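Local structure of BIFUNCTIONAL PROTEIN Proline utilization A (PutA) (5UX5) at residues Thr976-Gly981 against Arg1002-His1007; Pro1012-Arg1017 against Asn1035-Ile1040. The protein probably catalyses both steps of proline catabolism, oxidising proline to pyrroline-5-carboxylate with FAD and the derived aldehyde to glutamate with NAD. One frame throughout, in Å; residues are numbered along the deposited sequence.

Four neighbouring parallel strands, in the order 1000-1003, 965-980, 1015-1018, 1038-1040, come from two successive strand-helix-strand units, consistent with a Rossmann-type arrangement. Interaction 1 joins strand 965-980 to strand 1000-1003, and interaction 2 joins strand 1015-1018 to strand 1038-1040. The two contacts, whose centres are about 10 Å apart, meet where strand 965-980 also borders strand 1015-1018. There R1017 probably hydrogen-bonds at both ends of its backbone, its N to Y978 O (2.5 Å) and its O to V980 N (2.7 Å), while V980 CG2 packs on I1016 CG2. Neither contact forms the nucleotide site, although interaction 2 comes closer: the position of G1036 lies about 14 Å from the bound NAD.

Interaction 1 (Thr976-Gly981 against Arg1002-His1007); sequences TLYVVG and RKLETH
The beta-alpha-beta unit made of strand 965-980, helix 984-997 and strand 1000-1003 brings its two strands together here as parallel neighbours, with Y978 beside R1002 and V979 beside K1003. Backbone bonds alternate in the way parallel pairing demands. R1002 offers its N to L977 O at 2.9 Å, almost along the carbonyl axis, and returns its O to V979 N, which lies somewhat above the carbonyl plane. One step on, L1004 N reaches V979 O (3.0 Å).

Side chains add to the backbone pairing. Y978 and R1002 project from the same face and run side by side, each with CG anti to its own carbonyl carbon. The methylenes of R1002, extended from CG to NE, follow the tyrosine ring, with CD 3.6 Å from Y978 CE1, and the guanidinium ends at the phenol. NH1 of R1002 donates to Y978 OH, which lies near the guanidinium plane; the bond is bent, at 124°, and the two flat groups are turned 78° apart. T976 sends its CG2, anti to the backbone N, over one face of this guanidinium, 3.6 Å from R1002 NE. Further along, L1004 forks between two partners: CD1 meets Y978 CD1 at 3.9 Å, whereas CD2 meets V980 CG2 at 3.7 Å. Within the pair, then, the arginine has a hydroxyl at its edge and a methyl over its face; its NH2 also makes a weak, long ion pair with E1000.

L977 and V979 lie on the other face, both touching L1001, and V979 also packs against F987 and L990 of the connecting helix 984-997, where F987 has a cation-pi contact with K1003. Y978 and V980 instead rest on I1016 of the next strand, 1015-1018.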
ATOM      1  N   THR A 976      -6.910  -3.812 -33.011  1.00 33.77           N
ATOM      2  CA  THR A 976      -6.468  -4.176 -34.345  1.00 32.40           C
ATOM      3  C   THR A 976      -5.441  -5.288 -34.264  1.00 30.62           C
ATOM      4  O   THR A 976      -4.449  -5.167 -33.533  1.00 29.16           O
ATOM      5  CB  THR A 976      -5.837  -2.980 -35.070  1.00 35.89           C
ATOM      6  OG1 THR A 976      -6.757  -1.877 -35.124  1.00 33.89           O
ATOM      7  CG2 THR A 976      -5.470  -3.391 -36.477  1.00 45.58           C
ATOM      8  N   LEU A 977      -5.649  -6.331 -35.070  1.00 29.86           N
ATOM      9  CA  LEU A 977      -4.704  -7.425 -35.251  1.00 29.10           C
ATOM     10  C   LEU A 977      -4.274  -7.504 -36.714  1.00 36.37           C
ATOM     11  O   LEU A 977      -5.108  -7.457 -37.617  1.00 46.63           O
ATOM     12  CB  LEU A 977      -5.297  -8.762 -34.784  1.00 31.96           C
ATOM     13  CG  LEU A 977      -4.329  -9.947 -34.898  1.00 30.39           C
ATOM     14  CD1 LEU A 977      -3.156  -9.723 -34.006  1.00 26.89           C
ATOM     15  CD2 LEU A 977      -4.979 -11.245 -34.513  1.00 27.09           C
ATOM     16  N   TYR A 978      -2.970  -7.564 -36.944  1.00 34.51           N
ATOM     17  CA  TYR A 978      -2.411  -7.717 -38.277  1.00 36.68           C
ATOM     18  C   TYR A 978      -2.182  -9.191 -38.585  1.00 40.66           C
ATOM     19  O   TYR A 978      -1.773  -9.967 -37.712  1.00 45.77           O
ATOM     20  CB  TYR A 978      -1.100  -6.930 -38.407  1.00 30.73           C
ATOM     21  CG  TYR A 978      -1.334  -5.435 -38.474  1.00 32.01           C
ATOM     22  CD1 TYR A 978      -1.635  -4.821 -39.689  1.00 32.95           C
ATOM     23  CD2 TYR A 978      -1.253  -4.633 -37.331  1.00 31.57           C
ATOM     24  CE1 TYR A 978      -1.864  -3.471 -39.774  1.00 34.64           C
ATOM     25  CE2 TYR A 978      -1.477  -3.247 -37.402  1.00 33.17           C
ATOM     26  CZ  TYR A 978      -1.780  -2.671 -38.632  1.00 42.12           C
ATOM     27  OH  TYR A 978      -2.002  -1.308 -38.743  1.00 43.39           O
ATOM     28  N   VAL A 979      -2.455  -9.580 -39.829  1.00 35.64           N
ATOM     29  CA  VAL A 979      -2.396 -10.978 -40.242  1.00 41.52           C
ATOM     30  C   VAL A 979      -1.432 -11.103 -41.415  1.00 45.58           C
ATOM     31  O   VAL A 979      -1.550 -10.367 -42.401  1.00 44.96           O
ATOM     32  CB  VAL A 979      -3.791 -11.516 -40.619  1.00 35.12           C
ATOM     33  CG1 VAL A 979      -3.728 -12.998 -40.943  1.00 30.05           C
ATOM     34  CG2 VAL A 979      -4.779 -11.238 -39.516  1.00 30.13           C
ATOM     35  N   VAL A 980      -0.493 -12.040 -41.314  1.00 38.33           N
ATOM     36  CA  VAL A 980       0.495 -12.276 -42.359  1.00 36.19           C
ATOM     37  C   VAL A 980       0.353 -13.692 -42.896  1.00 37.14           C
ATOM     38  O   VAL A 980       0.325 -14.656 -42.120  1.00 38.83           O
ATOM     39  CB  VAL A 980       1.920 -12.055 -41.846  1.00 35.96           C
ATOM     40  CG1 VAL A 980       2.886 -12.325 -42.974  1.00 32.35           C
ATOM     41  CG2 VAL A 980       2.057 -10.657 -41.397  1.00 46.02           C
ATOM     42  N   GLY A 981       0.232 -13.816 -44.211  1.00 37.03           N
ATOM     43  CA  GLY A 981       0.121 -15.113 -44.846  1.00 31.08           C
ATOM     44  C   GLY A 981      -1.239 -15.295 -45.476  1.00 35.00           C
ATOM     45  O   GLY A 981      -2.165 -14.510 -45.266  1.00 41.35           O
ATOM     46  N   ARG A1002      -6.425  -6.760 -40.079  1.00 35.16           N
ATOM     47  CA  ARG A1002      -5.803  -6.074 -41.210  1.00 39.54           C
ATOM     48  C   ARG A1002      -4.777  -7.001 -41.838  1.00 44.26           C
ATOM     49  O   ARG A1002      -3.852  -7.449 -41.148  1.00 45.95           O
ATOM     50  CB  ARG A1002      -5.129  -4.760 -40.799  1.00 34.77           C
ATOM     51  CG  ARG A1002      -6.060  -3.645 -40.495  1.00 35.64           C
ATOM     52  CD  ARG A1002      -5.281  -2.372 -40.231  1.00 46.25           C
ATOM     53  NE  ARG A1002      -6.068  -1.402 -39.472  1.00 54.01           N
ATOM     54  CZ  ARG A1002      -5.538  -0.428 -38.742  1.00 56.33           C
ATOM     55  NH1 ARG A1002      -4.220  -0.304 -38.684  1.00 65.23           N
ATOM     56  NH2 ARG A1002      -6.315   0.414 -38.066  1.00 48.50           N
ATOM     57  N   LYS A1003      -4.964  -7.313 -43.129  1.00 41.78           N
ATOM     58  CA  LYS A1003      -3.986  -8.101 -43.870  1.00 45.97           C
ATOM     59  C   LYS A1003      -2.745  -7.259 -44.120  1.00 46.94           C
ATOM     60  O   LYS A1003      -2.833  -6.045 -44.302  1.00 52.29           O
ATOM     61  CB  LYS A1003      -4.571  -8.611 -45.190  1.00 51.20           C
ATOM     62  CG  LYS A1003      -4.978 -10.098 -45.134  1.00 56.92           C
ATOM     63  CD  LYS A1003      -5.769 -10.524 -46.360  1.00 66.96           C
ATOM     64  CE  LYS A1003      -6.339 -11.933 -46.212  1.00 70.41           C
ATOM     65  NZ  LYS A1003      -5.282 -12.992 -46.170  1.00 69.06           N
ATOM     66  N   LEU A1004      -1.580  -7.892 -44.034  1.00 49.13           N
ATOM     67  CA  LEU A1004      -0.305  -7.190 -44.036  1.00 48.07           C
ATOM     68  C   LEU A1004       0.640  -7.880 -45.002  1.00 60.42           C
ATOM     69  O   LEU A1004       0.775  -9.107 -44.970  1.00 60.02           O
ATOM     70  CB  LEU A1004       0.310  -7.169 -42.640  1.00 41.79           C
ATOM     71  CG  LEU A1004       1.613  -6.399 -42.430  1.00 36.76           C
ATOM     72  CD1 LEU A1004       1.384  -4.901 -42.227  1.00 34.45           C
ATOM     73  CD2 LEU A1004       2.321  -7.003 -41.259  1.00 32.29           C
ATOM     74  N   GLU A1005       1.292  -7.096 -45.851  1.00 70.97           N
ATOM     75  CA  GLU A1005       2.259  -7.594 -46.819  1.00 76.02           C
ATOM     76  C   GLU A1005       3.688  -7.332 -46.338  1.00 84.64           C
ATOM     77  O   GLU A1005       3.924  -6.653 -45.331  1.00 91.16           O
ATOM     78  CB  GLU A1005       2.025  -6.924 -48.175  1.00 77.04           C
ATOM     79  CG  GLU A1005       0.622  -7.109 -48.736  1.00 80.82           C
ATOM     80  CD  GLU A1005       0.591  -8.079 -49.918  1.00 77.84           C
ATOM     81  OE1 GLU A1005       0.454  -9.310 -49.696  1.00 68.28           O
ATOM     82  OE2 GLU A1005       0.721  -7.598 -51.069  1.00 77.52           O
ATOM     83  N   THR A1006       4.654  -7.889 -47.071  1.00 81.26           N
ATOM     84  CA  THR A1006       6.043  -7.527 -46.826  1.00 76.85           C
ATOM     85  C   THR A1006       6.238  -6.069 -47.218  1.00 75.50           C
ATOM     86  O   THR A1006       5.697  -5.607 -48.229  1.00 77.99           O
ATOM     87  CB  THR A1006       7.005  -8.405 -47.639  1.00 74.31           C
ATOM     88  OG1 THR A1006       6.532  -9.758 -47.682  1.00 76.77           O
ATOM     89  CG2 THR A1006       8.397  -8.393 -47.021  1.00 72.12           C
ATOM     90  N   HIS A1007       7.025  -5.352 -46.414  1.00 70.24           N
ATOM     91  CA  HIS A1007       7.345  -3.940 -46.626  1.00 69.81           C
ATOM     92  C   HIS A1007       6.159  -3.014 -46.377  1.00 56.23           C
ATOM     93  O   HIS A1007       6.328  -1.792 -46.384  1.00 58.85           O
ATOM     94  CB  HIS A1007       7.922  -3.713 -48.036  1.00 80.61           C
ATOM     95  CG  HIS A1007       9.252  -4.375 -48.248  1.00 88.12           C
ATOM     96  ND1 HIS A1007       9.375  -5.671 -48.706  1.00 85.94           N
ATOM     97  CD2 HIS A1007      10.515  -3.929 -48.032  1.00 90.49           C
ATOM     98  CE1 HIS A1007      10.656  -5.991 -48.770  1.00 88.80           C
ATOM     99  NE2 HIS A1007      11.368  -4.951 -48.369  1.00 91.01           N
TER

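Interaction 2 (Pro1012-Arg1017 against Asn1035-Ile1040); sequences PHSRIR and NGSVVI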
ATOM      1  N   PRO A1012       3.989   1.072 -34.139  1.00 40.70           N
ATOM      2  CA  PRO A1012       4.690   0.474 -32.994  1.00 35.21           C
ATOM      3  C   PRO A1012       3.721  -0.278 -32.086  1.00 36.77           C
ATOM      4  O   PRO A1012       2.572   0.131 -31.894  1.00 30.81           O
ATOM      5  CB  PRO A1012       5.314   1.686 -32.282  1.00 32.56           C
ATOM      6  CG  PRO A1012       5.473   2.742 -33.380  1.00 34.20           C
ATOM      7  CD  PRO A1012       4.306   2.508 -34.320  1.00 34.48           C
ATOM      8  N   HIS A1013       4.214  -1.382 -31.522  1.00 29.63           N
ATOM      9  CA  HIS A1013       3.521  -2.217 -30.537  1.00 29.34           C
ATOM     10  C   HIS A1013       2.333  -2.985 -31.112  1.00 33.14           C
ATOM     11  O   HIS A1013       1.437  -3.409 -30.369  1.00 32.82           O
ATOM     12  CB  HIS A1013       3.100  -1.381 -29.327  1.00 28.26           C
ATOM     13  CG  HIS A1013       4.191  -0.475 -28.864  1.00 43.62           C
ATOM     14  ND1 HIS A1013       4.131   0.897 -29.003  1.00 50.08           N
ATOM     15  CD2 HIS A1013       5.428  -0.754 -28.384  1.00 48.64           C
ATOM     16  CE1 HIS A1013       5.259   1.431 -28.571  1.00 52.78           C
ATOM     17  NE2 HIS A1013       6.069   0.449 -28.207  1.00 56.29           N
ATOM     18  N   SER A1014       2.339  -3.218 -32.417  1.00 28.81           N
ATOM     19  CA  SER A1014       1.313  -4.026 -33.044  1.00 31.03           C
ATOM     20  C   SER A1014       1.501  -5.501 -32.704  1.00 31.20           C
ATOM     21  O   SER A1014       2.587  -5.959 -32.328  1.00 28.30           O
ATOM     22  CB  SER A1014       1.341  -3.829 -34.557  1.00 29.74           C
ATOM     23  OG  SER A1014       1.192  -2.471 -34.860  1.00 32.08           O
ATOM     24  N   ARG A1015       0.419  -6.249 -32.855  1.00 27.34           N
ATOM     25  CA  ARG A1015       0.457  -7.700 -32.808  1.00 26.59           C
ATOM     26  C   ARG A1015       0.207  -8.212 -34.220  1.00 34.57           C
ATOM     27  O   ARG A1015      -0.729  -7.757 -34.886  1.00 35.13           O
ATOM     28  CB  ARG A1015      -0.599  -8.256 -31.838  1.00 30.30           C
ATOM     29  CG  ARG A1015      -0.333  -8.117 -30.344  1.00 25.16           C
ATOM     30  CD  ARG A1015      -1.481  -8.685 -29.550  1.00 24.66           C
ATOM     31  NE  ARG A1015      -1.379  -8.442 -28.114  1.00 34.04           N
ATOM     32  CZ  ARG A1015      -2.335  -8.750 -27.235  1.00 32.34           C
ATOM     33  NH1 ARG A1015      -3.472  -9.295 -27.637  1.00 30.09           N
ATOM     34  NH2 ARG A1015      -2.169  -8.505 -25.946  1.00 23.20           N
ATOM     35  N   ILE A1016       1.048  -9.130 -34.689  1.00 32.73           N
ATOM     36  CA  ILE A1016       0.976  -9.630 -36.057  1.00 33.11           C
ATOM     37  C   ILE A1016       0.807 -11.135 -35.980  1.00 35.12           C
ATOM     38  O   ILE A1016       1.678 -11.825 -35.435  1.00 34.76           O
ATOM     39  CB  ILE A1016       2.219  -9.251 -36.872  1.00 30.38           C
ATOM     40  CG1 ILE A1016       2.378  -7.742 -36.919  1.00 31.70           C
ATOM     41  CG2 ILE A1016       2.104  -9.730 -38.234  1.00 28.77           C
ATOM     42  CD1 ILE A1016       3.821  -7.318 -37.030  1.00 34.68           C
ATOM     43  N   ARG A1017      -0.340 -11.635 -36.468  1.00 31.32           N
ATOM     44  CA  ARG A1017      -0.630 -13.069 -36.458  1.00 36.02           C
ATOM     45  C   ARG A1017      -0.185 -13.702 -37.773  1.00 35.02           C
ATOM     46  O   ARG A1017      -0.521 -13.207 -38.855  1.00 42.46           O
ATOM     47  CB  ARG A1017      -2.118 -13.335 -36.234  1.00 41.17           C
ATOM     48  CG  ARG A1017      -2.455 -14.779 -35.876  1.00 42.06           C
ATOM     49  CD  ARG A1017      -1.877 -15.136 -34.521  1.00 35.60           C
ATOM     50  NE  ARG A1017      -2.277 -16.462 -34.034  1.00 30.78           N
ATOM     51  CZ  ARG A1017      -1.571 -17.580 -34.193  1.00 27.94           C
ATOM     52  NH1 ARG A1017      -0.416 -17.577 -34.842  1.00 24.69           N
ATOM     53  NH2 ARG A1017      -2.030 -18.719 -33.695  1.00 29.87           N
ATOM     54  N   ASN A1035      10.257  -1.490 -33.703  1.00 32.33           N
ATOM     55  CA  ASN A1035       9.172  -0.726 -33.109  1.00 32.15           C
ATOM     56  C   ASN A1035       8.393  -1.498 -32.048  1.00 30.72           C
ATOM     57  O   ASN A1035       7.262  -1.118 -31.723  1.00 33.39           O
ATOM     58  CB  ASN A1035       8.236  -0.181 -34.189  1.00 36.13           C
ATOM     59  CG  ASN A1035       7.413  -1.254 -34.899  1.00 42.07           C
ATOM     60  OD1 ASN A1035       7.267  -2.386 -34.432  1.00 41.27           O
ATOM     61  ND2 ASN A1035       6.856  -0.883 -36.044  1.00 33.30           N
ATOM     62  N   GLY A1036       8.975  -2.563 -31.494  1.00 34.95           N
ATOM     63  CA  GLY A1036       8.379  -3.287 -30.375  1.00 37.51           C
ATOM     64  C   GLY A1036       7.065  -4.021 -30.625  1.00 36.23           C
ATOM     65  O   GLY A1036       6.310  -4.251 -29.672  1.00 39.56           O
ATOM     66  N   SER A1037       6.767  -4.391 -31.869  1.00 32.58           N
ATOM     67  CA  SER A1037       5.626  -5.241 -32.176  1.00 31.58           C
ATOM     68  C   SER A1037       5.993  -6.718 -31.965  1.00 31.40           C
ATOM     69  O   SER A1037       7.152  -7.074 -31.725  1.00 31.13           O
ATOM     70  CB  SER A1037       5.163  -5.002 -33.614  1.00 28.67           C
ATOM     71  OG  SER A1037       4.887  -3.637 -33.868  1.00 29.62           O
ATOM     72  N   VAL A1038       4.998  -7.592 -32.059  1.00 26.42           N
ATOM     73  CA  VAL A1038       5.212  -9.010 -31.808  1.00 25.70           C
ATOM     74  C   VAL A1038       4.576  -9.834 -32.923  1.00 32.48           C
ATOM     75  O   VAL A1038       3.391  -9.680 -33.239  1.00 43.62           O
ATOM     76  CB  VAL A1038       4.679  -9.426 -30.414  1.00 27.27           C
ATOM     77  CG1 VAL A1038       3.210  -9.114 -30.268  1.00 24.70           C
ATOM     78  CG2 VAL A1038       4.940 -10.896 -30.162  1.00 24.20           C
ATOM     79  N   VAL A1039       5.380 -10.685 -33.534  1.00 25.91           N
ATOM     80  CA  VAL A1039       4.929 -11.570 -34.586  1.00 26.05           C
ATOM     81  C   VAL A1039       4.534 -12.872 -33.900  1.00 25.56           C
ATOM     82  O   VAL A1039       5.397 -13.574 -33.373  1.00 26.10           O
ATOM     83  CB  VAL A1039       6.036 -11.788 -35.630  1.00 26.67           C
ATOM     84  CG1 VAL A1039       5.639 -12.826 -36.653  1.00 30.11           C
ATOM     85  CG2 VAL A1039       6.404 -10.483 -36.306  1.00 27.62           C
ATOM     86  N   ILE A1040       3.237 -13.176 -33.875  1.00 25.04           N
ATOM     87  CA  ILE A1040       2.706 -14.397 -33.269  1.00 29.56           C
ATOM     88  C   ILE A1040       2.741 -15.485 -34.344  1.00 38.40           C
ATOM     89  O   ILE A1040       1.903 -15.516 -35.255  1.00 35.56           O
ATOM     90  CB  ILE A1040       1.295 -14.163 -32.728  1.00 28.32           C
ATOM     91  CG1 ILE A1040       1.322 -12.966 -31.755  1.00 32.45           C
ATOM     92  CG2 ILE A1040       0.731 -15.419 -32.121  1.00 23.71           C
ATOM     93  CD1 ILE A1040      -0.042 -12.305 -31.495  1.00 24.21           C
TER
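A serine hydroxyl, not a main-chain carbonyl, accepts the N-H of S1014 just ahead of this strand pair: S1037 OG receives it at 3.0 Å and itself donates a hydrogen bond to N1035 OD1 (2.7 Å). The same OD1 accepts S1037 N in an Asx turn, so one amide oxygen holds two donors as helix 1026-1035 gives way to strand 1038-1040 in a beta-alpha-beta unit. G1036, with a positive phi of 66°, leads the chain out of the helix. Alongside, H1013 N bonds to N1035 O, which also lies over one face of the imidazole; the ring's NE2 is hydrogen-bonded to N892.

Regular parallel pairing follows. V1038 N binds S1014 O, V1038 O accepts I1016 N, and I1016 O takes I1040 N, each bond nearly along its C=O axis. R1015 CG lies beside V1038 CG1 at 3.7 Å, and on the opposite face I1016 CD1 meets V1039 CG2, near I1028 of the helix.

At the far end R1017, whose NH2 forms a salt bridge with E1051, bends at chi2 (66°), laying one guanidinium face against I1040 CG2 and bringing NH1 3.1 Å from I1040 O, well above the carbonyl plane.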